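Local coordinates for venom allergen-like (VAL) 4 protein (Schistosoma mansoni, PDB 4P27) that binds lipids as a probably secreted SCP/TAPS (CAP) superfamily member that lacks the prototypical CAP motifs, at residues A[32-37]-A[149-154]; A[16-21]-A[113-118]; A[51-56]-A[135-140]; A[6-11]-A[125-130]. All coordinates share one frame; numbering follows the deposited sequence.

Interaction 1 of 4, residues A[32-37]-A[149-154]; sequences PAKNLT and PYEAKP. With NAG (2-acetamido-2-deoxy-beta-D-glucopyranose), chain B.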
# COMPACT_ATOMS: atom_id res chain seq x y z
N PRO A 32 -9.04 11.93 10.33
CA PRO A 32 -7.67 11.59 10.68
C PRO A 32 -7.64 10.30 11.47
O PRO A 32 -8.56 10.01 12.20
CB PRO A 32 -7.22 12.77 11.63
CG PRO A 32 -8.51 13.31 12.18
CD PRO A 32 -9.48 13.21 10.98
N ALA A 33 -6.52 9.60 11.42
CA ALA A 33 -6.39 8.36 12.10
C ALA A 33 -5.87 8.55 13.52
O ALA A 33 -4.93 9.37 13.76
CB ALA A 33 -5.42 7.52 11.33
N LYS A 34 -6.43 7.78 14.46
CA LYS A 34 -6.00 7.85 15.84
C LYS A 34 -4.62 7.22 16.06
O LYS A 34 -3.79 7.76 16.81
CB LYS A 34 -7.00 7.16 16.76
CG LYS A 34 -6.71 7.34 18.26
CD LYS A 34 -7.49 6.29 19.04
CE LYS A 34 -8.17 6.84 20.29
NZ LYS A 34 -7.65 6.01 21.41
N ASN A 35 -4.39 6.06 15.46
CA ASN A 35 -3.14 5.33 15.60
C ASN A 35 -2.85 4.56 14.24
O ASN A 35 -3.81 4.15 13.57
CB ASN A 35 -3.26 4.29 16.69
CG ASN A 35 -1.98 3.47 16.83
OD1 ASN A 35 -0.98 4.01 17.31
ND2 ASN A 35 -1.98 2.19 16.34
N LEU A 36 -1.58 4.34 13.88
CA LEU A 36 -1.22 3.43 12.76
C LEU A 36 0.07 2.83 13.23
O LEU A 36 0.90 3.53 13.77
CB LEU A 36 -0.96 4.22 11.48
CG LEU A 36 -2.14 4.96 10.90
CD1 LEU A 36 -1.66 5.70 9.66
CD2 LEU A 36 -3.38 4.07 10.65
N THR A 37 0.25 1.53 13.07
CA THR A 37 1.51 0.96 13.37
C THR A 37 2.58 1.56 12.42
O THR A 37 2.29 1.79 11.21
CB THR A 37 1.36 -0.56 13.18
OG1 THR A 37 0.27 -0.95 13.99
CG2 THR A 37 2.58 -1.34 13.66
N PRO A 149 -9.97 1.18 7.49
CA PRO A 149 -8.51 0.99 7.72
C PRO A 149 -7.94 1.29 9.09
O PRO A 149 -6.84 0.81 9.42
CB PRO A 149 -7.88 1.92 6.67
CG PRO A 149 -8.95 2.97 6.38
CD PRO A 149 -10.27 2.25 6.51
N TYR A 150 -8.66 2.10 9.88
CA TYR A 150 -8.18 2.61 11.16
C TYR A 150 -9.32 3.21 12.05
O TYR A 150 -10.45 3.43 11.59
CB TYR A 150 -7.07 3.67 10.96
CG TYR A 150 -7.48 4.86 10.05
CD1 TYR A 150 -8.26 5.90 10.54
CD2 TYR A 150 -7.04 4.92 8.72
CE1 TYR A 150 -8.66 6.97 9.70
CE2 TYR A 150 -7.39 5.97 7.89
CZ TYR A 150 -8.20 7.02 8.39
OH TYR A 150 -8.60 8.02 7.51
N GLU A 151 -8.99 3.56 13.28
CA GLU A 151 -9.98 4.28 14.12
C GLU A 151 -9.80 5.77 13.91
O GLU A 151 -8.67 6.25 13.97
CB GLU A 151 -9.60 4.10 15.54
CG GLU A 151 -9.94 2.79 16.19
CD GLU A 151 -9.57 2.91 17.67
OE1 GLU A 151 -9.47 4.06 18.18
OE2 GLU A 151 -9.35 1.88 18.32
N ALA A 152 -10.90 6.49 13.71
CA ALA A 152 -10.84 7.96 13.57
C ALA A 152 -10.50 8.67 14.92
O ALA A 152 -10.67 8.09 16.00
CB ALA A 152 -12.17 8.46 13.04
N LYS A 153 -10.02 9.89 14.86
CA LYS A 153 -9.87 10.74 16.05
C LYS A 153 -10.37 12.10 15.58
O LYS A 153 -10.65 12.29 14.37
CB LYS A 153 -8.42 10.81 16.57
CG LYS A 153 -7.56 11.71 15.63
CD LYS A 153 -6.12 11.89 16.13
CE LYS A 153 -5.33 12.70 15.08
NZ LYS A 153 -3.88 12.66 15.43
N PRO A 154 -10.64 13.00 16.55
CA PRO A 154 -11.27 14.27 16.25
C PRO A 154 -10.28 15.13 15.46
O PRO A 154 -9.06 15.13 15.75
CB PRO A 154 -11.56 14.89 17.64
CG PRO A 154 -11.51 13.74 18.61
CD PRO A 154 -10.64 12.64 17.99
C1 NAG B . -6.93 -0.65 14.18
C2 NAG B . -6.68 -0.71 15.70
C3 NAG B . -7.74 -1.47 16.44
C4 NAG B . -9.08 -0.92 16.03
C5 NAG B . -9.25 -1.12 14.54
C6 NAG B . -10.65 -0.73 14.17
C7 NAG B . -4.33 -0.66 16.00
C8 NAG B . -3.08 -1.42 16.23
N2 NAG B . -5.44 -1.33 16.04
O3 NAG B . -7.52 -1.32 17.83
O4 NAG B . -10.08 -1.59 16.73
O5 NAG B . -8.27 -0.36 13.86
O6 NAG B . -10.86 -0.78 12.78
O7 NAG B . -4.28 0.51 15.77
O HOH W 1 -6.18 2.95 14.33
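Lys34 N donates to Glu151 O at 2.8 Å, almost straight, with an N-H...O angle of 168°. Lys153 N donates to Pro32 O at 3.0 Å and is more bent. The two bonds flank the single bridge of Ala33 with Ala152, a non-hydrogen-bonded antiparallel pair.

The apolar contact gathers round Tyr150. Its chi1 of 56° sets CG between the backbone N and the carbonyl carbon. Ala33 CB sits over one face of the ring, 3.6 Å from the centroid, in a CH-pi contact. Leu36 CD2 packs on Tyr150 CB at 3.7 Å. Farther out the Tyr150 hydroxyl donates to Pro31 O; the ring meets that of Phe100, and Tyr150 also touches Val22 of helix 6-22. Lys153 runs out extended, crossing Pro32 at about a right angle, with 3.9 Å between the two CG atoms; its NZ is taken up by Lys23 O.

Charge plays a looser part. Lys34 and Glu151 lie side by side pointing the same way, yet NZ and OE1 do not close to a salt bridge.

At the glycan end, one water donates to Asn35 O and accepts from Glu151 N at 3.1 Å, while Asn35 ND2 donates to NAG O7 at 2.9 Å and probably helps to orient the acetamido group of the NAG. This is an isolated beta bridge between two loops, by which the loop after strand 133-141 is laid against the loop after helix 6-22, beside the N-glycan of this CAP protein.

Interaction 2 of 4, residues A[16-21]-A[113-118]; sequences KKVRKD and KQMVWN. With NAG (2-acetamido-2-deoxy-beta-D-glucopyranose), chain B.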
# COMPACT_ATOMS: atom_id res chain seq x y z
N LYS A 16 5.44 5.93 4.31
CA LYS A 16 5.59 6.64 5.59
C LYS A 16 4.91 7.98 5.59
O LYS A 16 4.22 8.31 6.53
CB LYS A 16 7.08 6.76 6.00
CG LYS A 16 7.60 5.40 6.30
CD LYS A 16 8.84 5.40 7.19
CE LYS A 16 10.07 5.60 6.35
NZ LYS A 16 11.24 5.40 7.28
N LYS A 17 5.07 8.75 4.51
CA LYS A 17 4.51 10.07 4.44
C LYS A 17 2.94 10.02 4.38
O LYS A 17 2.30 10.83 5.01
CB LYS A 17 4.94 10.76 3.14
CG LYS A 17 4.70 12.27 3.25
CD LYS A 17 4.09 12.83 2.01
CE LYS A 17 3.70 14.29 2.21
NZ LYS A 17 2.62 14.58 1.22
N VAL A 18 2.37 9.16 3.51
CA VAL A 18 0.89 8.96 3.49
C VAL A 18 0.31 8.68 4.91
O VAL A 18 -0.66 9.26 5.35
CB VAL A 18 0.53 7.83 2.54
CG1 VAL A 18 -0.94 7.37 2.64
CG2 VAL A 18 0.82 8.31 1.15
N ARG A 19 0.96 7.82 5.64
CA ARG A 19 0.47 7.39 6.93
C ARG A 19 0.62 8.53 7.94
O ARG A 19 -0.25 8.72 8.80
CB ARG A 19 1.31 6.15 7.37
CG ARG A 19 0.76 4.90 6.62
CD ARG A 19 1.65 3.69 6.81
NE ARG A 19 1.39 2.94 8.05
CZ ARG A 19 0.42 2.04 8.20
NH1 ARG A 19 0.35 1.36 9.33
NH2 ARG A 19 -0.41 1.72 7.18
N LYS A 20 1.74 9.27 7.86
CA LYS A 20 1.89 10.47 8.70
C LYS A 20 0.83 11.51 8.35
O LYS A 20 0.28 12.04 9.24
CB LYS A 20 3.28 11.12 8.54
CG LYS A 20 3.50 12.20 9.61
CD LYS A 20 4.97 12.53 9.82
CE LYS A 20 5.10 13.89 10.51
NZ LYS A 20 6.52 14.14 10.86
N ASP A 21 0.62 11.83 7.07
CA ASP A 21 -0.40 12.71 6.63
C ASP A 21 -1.82 12.35 7.12
O ASP A 21 -2.56 13.25 7.55
CB ASP A 21 -0.47 12.70 5.16
CG ASP A 21 0.64 13.51 4.53
OD1 ASP A 21 1.37 14.14 5.27
OD2 ASP A 21 0.76 13.51 3.31
N LYS A 113 -6.67 1.97 0.80
CA LYS A 113 -6.97 1.38 2.08
C LYS A 113 -5.82 0.53 2.66
O LYS A 113 -5.57 0.59 3.86
CB LYS A 113 -8.27 0.50 2.07
CG LYS A 113 -9.57 1.29 1.83
CD LYS A 113 -10.78 0.31 1.77
CE LYS A 113 -11.15 -0.17 3.18
NZ LYS A 113 -12.44 -1.00 3.10
N GLN A 114 -5.15 -0.24 1.82
CA GLN A 114 -4.02 -1.00 2.24
C GLN A 114 -2.88 -0.07 2.70
O GLN A 114 -2.18 -0.40 3.67
CB GLN A 114 -3.52 -1.89 1.09
CG GLN A 114 -2.28 -2.68 1.50
CD GLN A 114 -2.60 -3.71 2.65
OE1 GLN A 114 -3.05 -4.81 2.37
NE2 GLN A 114 -2.28 -3.37 3.90
N MET A 115 -2.67 1.07 2.00
CA MET A 115 -1.57 1.98 2.41
C MET A 115 -1.82 2.59 3.78
O MET A 115 -0.89 2.82 4.49
CB MET A 115 -1.38 3.15 1.42
CG MET A 115 -0.77 2.67 0.05
SD MET A 115 -0.60 4.10 -1.07
CE MET A 115 0.74 4.89 -0.33
N VAL A 116 -3.08 2.82 4.17
CA VAL A 116 -3.34 3.43 5.48
C VAL A 116 -3.88 2.41 6.52
O VAL A 116 -4.40 2.80 7.53
CB VAL A 116 -4.30 4.65 5.41
CG1 VAL A 116 -3.65 5.83 4.65
CG2 VAL A 116 -5.70 4.29 4.84
N TRP A 117 -3.58 1.14 6.28
CA TRP A 117 -4.13 0.06 7.09
C TRP A 117 -3.44 0.08 8.40
O TRP A 117 -2.19 -0.02 8.50
CB TRP A 117 -4.02 -1.32 6.38
CG TRP A 117 -4.93 -2.28 7.10
CD1 TRP A 117 -4.56 -3.21 8.07
CD2 TRP A 117 -6.34 -2.39 6.92
NE1 TRP A 117 -5.72 -3.89 8.53
CE2 TRP A 117 -6.81 -3.40 7.83
CE3 TRP A 117 -7.27 -1.71 6.09
CZ2 TRP A 117 -8.18 -3.75 7.93
CZ3 TRP A 117 -8.63 -2.11 6.16
CH2 TRP A 117 -9.04 -3.11 7.09
N ASN A 118 -4.22 0.25 9.45
CA ASN A 118 -3.57 0.51 10.77
C ASN A 118 -2.78 -0.66 11.38
O ASN A 118 -1.76 -0.42 12.05
CB ASN A 118 -4.60 1.04 11.78
CG ASN A 118 -5.57 -0.04 12.24
OD1 ASN A 118 -5.85 -1.04 11.51
ND2 ASN A 118 -6.13 0.16 13.42
C1 NAG B . -6.93 -0.65 14.18
C2 NAG B . -6.68 -0.71 15.70
C3 NAG B . -7.74 -1.47 16.44
C4 NAG B . -9.08 -0.92 16.03
C5 NAG B . -9.25 -1.12 14.54
C6 NAG B . -10.65 -0.73 14.17
C7 NAG B . -4.33 -0.66 16.00
C8 NAG B . -3.08 -1.42 16.23
N2 NAG B . -5.44 -1.33 16.04
O3 NAG B . -7.52 -1.32 17.83
O4 NAG B . -10.08 -1.59 16.73
O5 NAG B . -8.27 -0.36 13.86
O6 NAG B . -10.86 -0.78 12.78
O7 NAG B . -4.28 0.51 15.77
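Arg19 presents the edge of its guanidinium to the backbone of 113-118, with Met115 O and Trp117 O both close to its plane. NH1 and NH2 grip Trp117 O together, at 3.0 Å and 2.8 Å, coming from the same face of that carbonyl's plane. NH2 also donates to Met115 O at 2.9 Å, from above the carbonyl plane, so this one nitrogen serves two buried acceptors. NH1 has a further partner in Thr37 O. Of the Trp117 indole, one face has Asn118 OD1 over it, offset toward the rim, and Lys113 O is at the edge.

A bend at chi3 (84°) turns NE out of the line of the Arg19 chain, which otherwise lies with CG 3.4 Å from Met115 O. Beside it Val18 splits its two methyls: CG2 meets Met115 CE at 3.7 Å, and CG1 meets Val116 CG1 at 3.7 Å, each pair of side chains crossing at about a right angle.

Asn118 carries the N-linked NAG through ND2. The motif is a buried arginine of helix 6-22 binding the carbonyls where helix 110-115 gives way to loop, inside the CAP fold.

Interaction 3 of 4, residues A[51-56]-A[135-140]; sequences QQAKRC and LIVCNY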
# COMPACT_ATOMS: atom_id res chain seq x y z
N GLN A 51 10.50 -11.22 -7.20
CA GLN A 51 10.30 -12.40 -8.02
C GLN A 51 8.99 -12.30 -8.80
O GLN A 51 8.95 -12.67 -9.97
CB GLN A 51 10.28 -13.70 -7.15
CG GLN A 51 11.65 -13.98 -6.50
CD GLN A 51 11.54 -15.00 -5.37
OE1 GLN A 51 11.70 -14.68 -4.18
NE2 GLN A 51 11.23 -16.23 -5.73
N GLN A 52 7.91 -11.82 -8.15
CA GLN A 52 6.62 -11.64 -8.82
C GLN A 52 6.82 -10.56 -9.90
O GLN A 52 6.42 -10.76 -11.04
CB GLN A 52 5.58 -11.12 -7.88
CG GLN A 52 4.20 -10.95 -8.53
CD GLN A 52 3.09 -10.81 -7.49
OE1 GLN A 52 3.24 -11.27 -6.37
NE2 GLN A 52 1.96 -10.22 -7.89
N ALA A 53 7.38 -9.41 -9.56
CA ALA A 53 7.38 -8.36 -10.55
C ALA A 53 8.26 -8.74 -11.80
O ALA A 53 7.98 -8.27 -12.91
CB ALA A 53 7.93 -7.07 -9.97
N LYS A 54 9.29 -9.58 -11.59
CA LYS A 54 10.17 -10.00 -12.72
C LYS A 54 9.42 -10.82 -13.78
O LYS A 54 9.88 -10.85 -14.90
CB LYS A 54 11.38 -10.87 -12.28
CG LYS A 54 12.51 -10.14 -11.59
CD LYS A 54 13.59 -11.15 -11.19
CE LYS A 54 14.53 -10.57 -10.15
NZ LYS A 54 15.89 -11.15 -10.24
N ARG A 55 8.29 -11.48 -13.44
CA ARG A 55 7.46 -12.11 -14.46
C ARG A 55 6.81 -11.16 -15.40
O ARG A 55 6.34 -11.57 -16.50
CB ARG A 55 6.40 -13.06 -13.85
CG ARG A 55 7.02 -13.96 -12.83
CD ARG A 55 6.01 -15.02 -12.35
NE ARG A 55 6.60 -15.51 -11.12
CZ ARG A 55 6.03 -15.42 -9.92
NH1 ARG A 55 4.79 -14.92 -9.76
NH2 ARG A 55 6.72 -15.86 -8.88
N CYS A 56 6.78 -9.90 -15.03
CA CYS A 56 6.19 -8.87 -15.87
C CYS A 56 4.68 -9.07 -16.20
O CYS A 56 4.17 -8.45 -17.20
CB CYS A 56 7.02 -8.73 -17.17
SG CYS A 56 8.48 -7.73 -16.86
N LEU A 135 6.21 -3.00 -13.82
CA LEU A 135 5.35 -3.73 -12.91
C LEU A 135 5.90 -3.49 -11.47
O LEU A 135 7.02 -3.87 -11.17
CB LEU A 135 5.38 -5.20 -13.26
CG LEU A 135 4.41 -6.04 -12.37
CD1 LEU A 135 2.99 -5.48 -12.31
CD2 LEU A 135 4.32 -7.39 -13.00
N ILE A 136 5.15 -2.76 -10.65
CA ILE A 136 5.46 -2.57 -9.22
C ILE A 136 4.53 -3.43 -8.31
O ILE A 136 3.29 -3.43 -8.52
CB ILE A 136 5.26 -1.13 -8.87
CG1 ILE A 136 6.11 -0.28 -9.84
CG2 ILE A 136 5.58 -0.87 -7.39
CD1 ILE A 136 5.56 1.12 -9.98
N VAL A 137 5.14 -4.23 -7.40
CA VAL A 137 4.45 -5.13 -6.47
C VAL A 137 4.87 -4.63 -5.09
O VAL A 137 6.06 -4.56 -4.85
CB VAL A 137 4.90 -6.57 -6.63
CG1 VAL A 137 4.19 -7.53 -5.65
CG2 VAL A 137 4.67 -7.00 -8.10
N CYS A 138 3.90 -4.21 -4.24
CA CYS A 138 4.15 -4.03 -2.77
C CYS A 138 3.40 -5.08 -2.03
O CYS A 138 2.20 -5.30 -2.35
CB CYS A 138 3.69 -2.68 -2.24
SG CYS A 138 4.83 -1.34 -2.68
N ASN A 139 4.12 -5.76 -1.14
CA ASN A 139 3.56 -6.73 -0.19
C ASN A 139 3.53 -6.11 1.17
O ASN A 139 4.43 -5.33 1.54
CB ASN A 139 4.30 -8.05 -0.13
CG ASN A 139 4.16 -8.83 -1.40
OD1 ASN A 139 3.10 -8.81 -1.99
ND2 ASN A 139 5.26 -9.50 -1.87
N TYR A 140 2.45 -6.43 1.90
CA TYR A 140 2.19 -5.84 3.21
C TYR A 140 1.80 -7.04 4.18
O TYR A 140 1.11 -7.95 3.79
CB TYR A 140 0.99 -4.93 3.14
CG TYR A 140 1.12 -3.81 2.12
CD1 TYR A 140 0.76 -4.02 0.76
CD2 TYR A 140 1.63 -2.52 2.50
CE1 TYR A 140 0.86 -3.00 -0.19
CE2 TYR A 140 1.72 -1.48 1.53
CZ TYR A 140 1.38 -1.75 0.20
OH TYR A 140 1.47 -0.76 -0.76
O HOH W 2 4.68 -11.70 -3.92
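Leu135, Val137 and Ala53 carry this contact, in which the end of helix 43-54 lies on strand 133-141 as one layer of the alpha-beta-alpha sandwich of the CAP fold. Leu135 and Val137, two residues apart on the strand, both aim at the helix, while Ile136 between them faces helix 84-93 on the other side of the sheet.

Leu135 goes to the turn at Cys56. Its CG is anti to the backbone N (chi1 -177°). CD2 lies 3.6 Å from Cys56 C, just where the chain leaves helical geometry with positive phi. Cys56 itself is tied to Cys130 on the neighbouring strand by a disulfide, so this turn is joined to the sheet by a covalent bond as well as by packing.

The small Ala53 sits close to the strand. Its CB lies 3.5 Å from Leu135 O and 3.8 Å from Val137 CG2, touching main chain and side chain at once.

Val137 divides its methyls between two helix residues. CG2 takes Ala53, and CG1 meets the amide carbon CD of Gln52 at 3.9 Å, the two side chains crossing at about a right angle. The extended Gln52 passes over the valine to more polar company: NE2 donates to Gln76 OE1 on strand 75-81, and OE1 accepts a hydrogen bond, 2.9 Å long, from a water whose oxygen accepts from Asn139 ND2 at 3.1 Å.

Interaction 4 of 4, residues A[6-11]-A[125-130]; sequences EGQRAI and CGYEKC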
# COMPACT_ATOMS: atom_id res chain seq x y z
N GLU A 6 17.30 2.74 -4.92
CA GLU A 6 16.63 3.96 -5.27
C GLU A 6 15.05 3.94 -5.24
O GLU A 6 14.41 4.76 -4.58
CB GLU A 6 17.07 4.24 -6.74
CG GLU A 6 18.62 4.24 -6.94
CD GLU A 6 19.27 5.39 -6.18
OE1 GLU A 6 18.52 6.18 -5.50
OE2 GLU A 6 20.51 5.49 -6.24
N GLY A 7 14.45 3.06 -6.05
CA GLY A 7 12.98 2.96 -6.14
C GLY A 7 12.40 2.49 -4.79
O GLY A 7 11.43 3.05 -4.34
N GLN A 8 13.04 1.52 -4.15
CA GLN A 8 12.52 0.91 -2.97
C GLN A 8 12.44 1.99 -1.92
O GLN A 8 11.41 2.12 -1.23
CB GLN A 8 13.40 -0.25 -2.57
CG GLN A 8 13.18 -1.52 -3.44
CD GLN A 8 14.11 -2.66 -3.03
OE1 GLN A 8 15.21 -2.42 -2.48
NE2 GLN A 8 13.66 -3.90 -3.21
N ARG A 9 13.48 2.82 -1.83
CA ARG A 9 13.52 3.82 -0.80
C ARG A 9 12.42 4.86 -1.01
O ARG A 9 11.70 5.23 -0.11
CB ARG A 9 14.92 4.47 -0.65
CG ARG A 9 14.93 5.72 0.27
CD ARG A 9 14.78 5.40 1.76
NE ARG A 9 15.74 4.35 2.16
CZ ARG A 9 15.80 3.69 3.32
NH1 ARG A 9 14.92 3.92 4.29
NH2 ARG A 9 16.73 2.75 3.50
N ALA A 10 12.26 5.31 -2.25
CA ALA A 10 11.21 6.20 -2.58
C ALA A 10 9.79 5.59 -2.22
O ALA A 10 8.90 6.32 -1.74
CB ALA A 10 11.32 6.49 -4.09
N ILE A 11 9.57 4.30 -2.51
CA ILE A 11 8.24 3.71 -2.31
C ILE A 11 8.03 3.68 -0.76
O ILE A 11 7.04 4.05 -0.29
CB ILE A 11 8.19 2.32 -2.90
CG1 ILE A 11 8.12 2.43 -4.44
CG2 ILE A 11 6.95 1.54 -2.33
CD1 ILE A 11 8.52 1.11 -5.12
N CYS A 125 8.64 -4.13 -1.22
CA CYS A 125 8.23 -3.81 -2.55
C CYS A 125 9.37 -4.16 -3.50
O CYS A 125 10.57 -4.13 -3.12
CB CYS A 125 7.93 -2.29 -2.64
SG CYS A 125 6.55 -1.85 -1.50
N GLY A 126 8.99 -4.43 -4.75
CA GLY A 126 9.86 -4.99 -5.76
C GLY A 126 9.24 -4.47 -7.05
O GLY A 126 7.98 -4.31 -7.18
N TYR A 127 10.10 -4.17 -8.03
CA TYR A 127 9.57 -3.70 -9.31
C TYR A 127 10.47 -4.10 -10.49
O TYR A 127 11.62 -4.40 -10.27
CB TYR A 127 9.31 -2.24 -9.29
CG TYR A 127 10.51 -1.40 -9.08
CD1 TYR A 127 11.32 -0.93 -10.21
CD2 TYR A 127 10.91 -1.03 -7.78
CE1 TYR A 127 12.46 -0.11 -9.98
CE2 TYR A 127 12.03 -0.25 -7.54
CZ TYR A 127 12.83 0.21 -8.63
OH TYR A 127 13.90 1.01 -8.25
N GLU A 128 9.95 -4.15 -11.71
CA GLU A 128 10.79 -4.59 -12.79
C GLU A 128 10.37 -3.78 -13.95
O GLU A 128 9.18 -3.46 -14.11
CB GLU A 128 10.62 -6.11 -13.04
CG GLU A 128 11.26 -6.66 -14.30
CD GLU A 128 12.70 -7.07 -14.03
OE1 GLU A 128 13.28 -6.46 -13.13
OE2 GLU A 128 13.26 -7.99 -14.69
N LYS A 129 11.34 -3.47 -14.80
CA LYS A 129 10.98 -2.65 -15.96
C LYS A 129 10.53 -3.61 -17.07
O LYS A 129 11.19 -4.62 -17.37
CB LYS A 129 12.16 -1.79 -16.40
CG LYS A 129 11.80 -0.89 -17.56
CD LYS A 129 11.22 0.41 -17.09
CE LYS A 129 11.15 1.39 -18.27
NZ LYS A 129 12.45 1.40 -19.03
N CYS A 130 9.38 -3.38 -17.63
CA CYS A 130 8.85 -4.49 -18.45
C CYS A 130 8.45 -3.80 -19.76
O CYS A 130 7.29 -3.61 -20.02
CB CYS A 130 7.58 -5.11 -17.85
SG CYS A 130 7.81 -5.95 -16.30
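Tyr127 reaches across to Gly7, where the helix has no side chain to stand in the way. Its chi1 of 63° sets CG between backbone N and carbonyl carbon. The ring projects from the strand, and OH lies 3.0 Å from Gly7 CA, a tight approach. CE2 lies 3.6 Å from the same CA, and Gln8 N is at the ring's edge, near its plane.

Gln8 takes another route. Its CG is anti to the carbonyl carbon and the chain runs extended beyond it, and NE2 donates to Cys125 O at 3.1 Å; the hydrogen bond is bent (N-H...O 139°). OE1 turns back to Ser5 N.

Ile11 completes the contact. CG2 rests 3.5 Å from Cys125 SG, and CD1 touches Tyr127 CD2 at 4.2 Å. That sulfur is bonded to Cys138 on the next strand.

Helix 6-11 and strand 125-130 run with an angle of 133° between their directions, their axes 8.5 Å apart at the closest. Ile84 of helix 84-93 packs on both Ile11 and Tyr127, and Trp41 of strand 40-41 touches Gln8 and Cys125, placing the start of helix 6-22 between that helix and strand 40-41.

How the interactions relate
From the N terminus, helix 6-22 supplies 6-11 and then 16-21. Interaction 4 closes the loop from the helix start to strand 122-130, and interaction 2, joining the same helix to the end of helix 110-115, is nested within it. The loop 32-37 comes next; interaction 1 brings 149-154 back to it and encloses interaction 3, which joins helix 43-54 to strand 133-141. Interaction 1 crosses 2 and 4, and interaction 3 likewise crosses both. Interactions 3 and 4 meet through the disulfides Cys56-Cys130 and Cys125-Cys138; interactions 1 and 2 meet near the glycan. The centres of interactions 1 and 3 are about 29 Å apart, on opposite sides of the chain's centre.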